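Local coordinates for NADH oxidoreductase (Mesorhizobium loti, PDB 3PI7), which probably binds NADPH and acts as an NAD(P)H-dependent oxidoreductase, possibly a quinone reductase, at residues D19-K23 with K70-Q75. Numbering follows the deposited sequence.
With K (potassium ion), chain G; PO4 (phosphate ion), chain E.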
ATOM      1  N   ASP A  19      25.121 -11.342 -14.935  1.00 17.91           N
ATOM      2  CA  ASP A  19      25.672 -10.457 -13.930  1.00 17.35           C
ATOM      3  C   ASP A  19      24.624  -9.410 -13.558  1.00 19.53           C
ATOM      4  O   ASP A  19      23.813  -9.008 -14.420  1.00 17.29           O
ATOM      5  CB  ASP A  19      26.962  -9.793 -14.450  1.00 18.83           C
ATOM      6  CG  ASP A  19      27.797  -9.238 -13.320  1.00 26.76           C
ATOM      7  OD1 ASP A  19      28.068  -9.985 -12.357  1.00 24.66           O
ATOM      8  OD2 ASP A  19      28.126  -8.034 -13.361  1.00 34.01           O
ATOM      9  N   GLY A  20      24.653  -8.957 -12.293  1.00 16.77           N
ATOM     10  CA  GLY A  20      23.720  -7.943 -11.814  1.00 14.69           C
ATOM     11  C   GLY A  20      22.271  -8.312 -12.033  1.00 17.49           C
ATOM     12  O   GLY A  20      21.844  -9.432 -11.715  1.00 14.28           O
ATOM     13  N   TYR A  21      21.502  -7.363 -12.585  1.00 17.57           N
ATOM     14  CA  TYR A  21      20.084  -7.554 -12.872  1.00 16.99           C
ATOM     15  C   TYR A  21      19.883  -7.621 -14.363  1.00 19.30           C
ATOM     16  O   TYR A  21      20.727  -7.156 -15.116  1.00 18.26           O
ATOM     17  CB  TYR A  21      19.254  -6.409 -12.281  1.00 19.06           C
ATOM     18  CG  TYR A  21      19.401  -6.264 -10.784  1.00 19.17           C
ATOM     19  CD1 TYR A  21      18.740  -7.126  -9.913  1.00 19.12           C
ATOM     20  CD2 TYR A  21      20.202  -5.267 -10.237  1.00 20.20           C
ATOM     21  CE1 TYR A  21      18.855  -6.985  -8.534  1.00 17.94           C
ATOM     22  CE2 TYR A  21      20.325  -5.119  -8.859  1.00 19.93           C
ATOM     23  CZ  TYR A  21      19.635  -5.973  -8.013  1.00 24.44           C
ATOM     24  OH  TYR A  21      19.720  -5.830  -6.656  1.00 27.46           O
ATOM     25  N   THR A  22      18.774  -8.176 -14.799  1.00 19.13           N
ATOM     26  CA  THR A  22      18.554  -8.274 -16.236  1.00 20.97           C
ATOM     27  C   THR A  22      17.977  -6.997 -16.825  1.00 28.23           C
ATOM     28  O   THR A  22      17.266  -6.248 -16.147  1.00 26.70           O
ATOM     29  CB  THR A  22      17.669  -9.478 -16.581  1.00 25.90           C
ATOM     30  OG1 THR A  22      17.690  -9.661 -18.008  1.00 26.29           O
ATOM     31  CG2 THR A  22      16.244  -9.330 -16.084  1.00 17.93           C
ATOM     32  N   LYS A  23      18.301  -6.760 -18.104  1.00 28.14           N
ATOM     33  CA  LYS A  23      17.793  -5.628 -18.870  1.00 29.66           C
ATOM     34  C   LYS A  23      16.617  -6.110 -19.726  1.00 36.56           C
ATOM     35  O   LYS A  23      15.905  -5.296 -20.324  1.00 38.17           O
ATOM     36  CB  LYS A  23      18.910  -5.016 -19.740  1.00 32.54           C
ATOM     37  CG  LYS A  23      19.968  -4.283 -18.918  1.00 42.00           C
ATOM     38  CD  LYS A  23      20.960  -3.541 -19.792  1.00 48.98           C
ATOM     39  N   LYS A  70      17.626 -15.365 -13.144  1.00 13.29           N
ATOM     40  CA  LYS A  70      17.104 -14.593 -14.263  1.00 14.55           C
ATOM     41  C   LYS A  70      17.435 -13.115 -14.131  1.00 19.54           C
ATOM     42  O   LYS A  70      17.133 -12.364 -15.044  1.00 17.93           O
ATOM     43  CB  LYS A  70      15.590 -14.789 -14.360  1.00 15.78           C
ATOM     44  CG  LYS A  70      15.226 -16.175 -14.899  1.00 17.44           C
ATOM     45  CD  LYS A  70      13.723 -16.431 -14.781  1.00 24.31           C
ATOM     46  CE  LYS A  70      13.202 -17.034 -16.057  1.00 39.47           C
ATOM     47  NZ  LYS A  70      12.676 -15.994 -16.979  1.00 41.46           N
ATOM     48  N   GLY A  71      18.053 -12.709 -13.015  1.00 16.83           N
ATOM     49  CA  GLY A  71      18.384 -11.306 -12.731  1.00 15.99           C
ATOM     50  C   GLY A  71      17.153 -10.465 -12.396  1.00 18.61           C
ATOM     51  O   GLY A  71      17.149  -9.247 -12.581  1.00 19.58           O
ATOM     52  N   GLN A  72      16.102 -11.130 -11.922  1.00 15.91           N
ATOM     53  CA  GLN A  72      14.782 -10.583 -11.625  1.00 16.98           C
ATOM     54  C   GLN A  72      14.450 -10.580 -10.125  1.00 21.04           C
ATOM     55  O   GLN A  72      13.290 -10.385  -9.740  1.00 22.09           O
ATOM     56  CB  GLN A  72      13.731 -11.383 -12.398  1.00 17.61           C
ATOM     57  CG  GLN A  72      13.865 -11.109 -13.899  1.00 20.13           C
ATOM     58  CD  GLN A  72      13.081 -12.016 -14.803  1.00 24.20           C
ATOM     59  OE1 GLN A  72      13.363 -12.109 -15.986  1.00 24.36           O
ATOM     60  NE2 GLN A  72      12.111 -12.724 -14.286  1.00 22.65           N
ATOM     61  N   TYR A  73      15.453 -10.797  -9.281  1.00 17.06           N
ATOM     62  CA  TYR A  73      15.257 -10.816  -7.839  1.00 15.24           C
ATOM     63  C   TYR A  73      15.790  -9.509  -7.216  1.00 19.84           C
ATOM     64  O   TYR A  73      16.344  -8.678  -7.919  1.00 21.00           O
ATOM     65  CB  TYR A  73      15.958 -12.061  -7.245  1.00 16.25           C
ATOM     66  CG  TYR A  73      15.570 -12.352  -5.813  1.00 16.95           C
ATOM     67  CD1 TYR A  73      14.268 -12.723  -5.486  1.00 18.63           C
ATOM     68  CD2 TYR A  73      16.527 -12.360  -4.801  1.00 17.20           C
ATOM     69  CE1 TYR A  73      13.909 -13.012  -4.173  1.00 18.64           C
ATOM     70  CE2 TYR A  73      16.174 -12.636  -3.478  1.00 18.66           C
ATOM     71  CZ  TYR A  73      14.866 -12.981  -3.174  1.00 22.68           C
ATOM     72  OH  TYR A  73      14.490 -13.249  -1.881  1.00 24.41           O
ATOM     73  N   GLY A  74      15.582  -9.313  -5.926  1.00 17.95           N
ATOM     74  CA  GLY A  74      16.042  -8.116  -5.237  1.00 18.21           C
ATOM     75  C   GLY A  74      17.471  -8.195  -4.757  1.00 22.58           C
ATOM     76  O   GLY A  74      17.850  -7.477  -3.833  1.00 23.60           O
ATOM     77  N   GLN A  75      18.283  -9.035  -5.407  1.00 16.40           N
ATOM     78  CA  GLN A  75      19.695  -9.211  -5.090  1.00 15.24           C
ATOM     79  C   GLN A  75      20.427  -9.400  -6.404  1.00 14.84           C
ATOM     80  O   GLN A  75      19.927 -10.137  -7.243  1.00 13.05           O
ATOM     81  CB  GLN A  75      19.839 -10.449  -4.187  1.00 16.70           C
ATOM     82  CG  GLN A  75      21.235 -10.717  -3.679  1.00 25.66           C
ATOM     83  CD  GLN A  75      21.236 -11.966  -2.840  1.00 31.38           C
ATOM     84  OE1 GLN A  75      20.291 -12.242  -2.098  1.00 27.24           O
ATOM     85  NE2 GLN A  75      22.297 -12.740  -2.933  1.00 17.98           N
TER
HETATM   86  K     K G 354      23.272  -7.066 -16.162  1.00 32.85           K
HETATM   87  P   PO4 E 352      21.351  -9.591 -18.680  1.00 43.43           P
HETATM   88  O1  PO4 E 352      20.340  -8.455 -19.206  1.00 47.25           O
HETATM   89  O2  PO4 E 352      22.137 -10.223 -19.908  1.00 50.67           O
HETATM   90  O3  PO4 E 352      20.498 -10.733 -18.035  1.00 42.40           O
HETATM   91  O4  PO4 E 352      22.362  -8.870 -17.674  1.00 49.50           O
HETATM   92  O   HOH W   1      25.328  -5.963 -14.883  1.00 57.13           O
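A potassium site and the C-terminal end of a helix meet here: the loop 19-23, between strands 10-16 and 37-43, lies against 70-75, which leaves helix 63-69 through a Schellman motif. Gly71 closes that helix with positive phi, and its lack of a side chain also makes the approach possible, because a CB would clash with Thr22 N and crowd Tyr21 C. Its carbonyl is thus brought to the loop, where Thr22 N donates a nearly straight hydrogen bond (3.0 Å) to Gly71 O. Thr22's CA-to-CB bond points toward 70-75, with CB 3.3 Å from Lys70 O and the methyl CG2 3.7 Å from Gln72 CG, while OG1 lies beside a phosphate. The amide end of Gln72 is held by the backbone of Ser26 and Gly27. Tyr21 starts out sideways but lays its ring edge along the backbone at Gly71 O and Tyr73 O, with CE1 3.1 Å from Tyr73 O. Facing the ion, Asp19 O and Tyr21 O bind K at 2.7 and 2.8 Å, while Gly20 between them takes phi/psi 55°/-132°, which a CB would strain. Water and the phosphate, probably from the crystallisation liquor, add ligands; Lys23 N and Arg77 also hydrogen-bond the phosphate. The arrangement joins an N-terminal hairpin loop to a Schellman-capped helix in the GroES-like part of a medium-chain dehydrogenase/reductase fold, with main-chain carbonyls serving as the protein's potassium ligands.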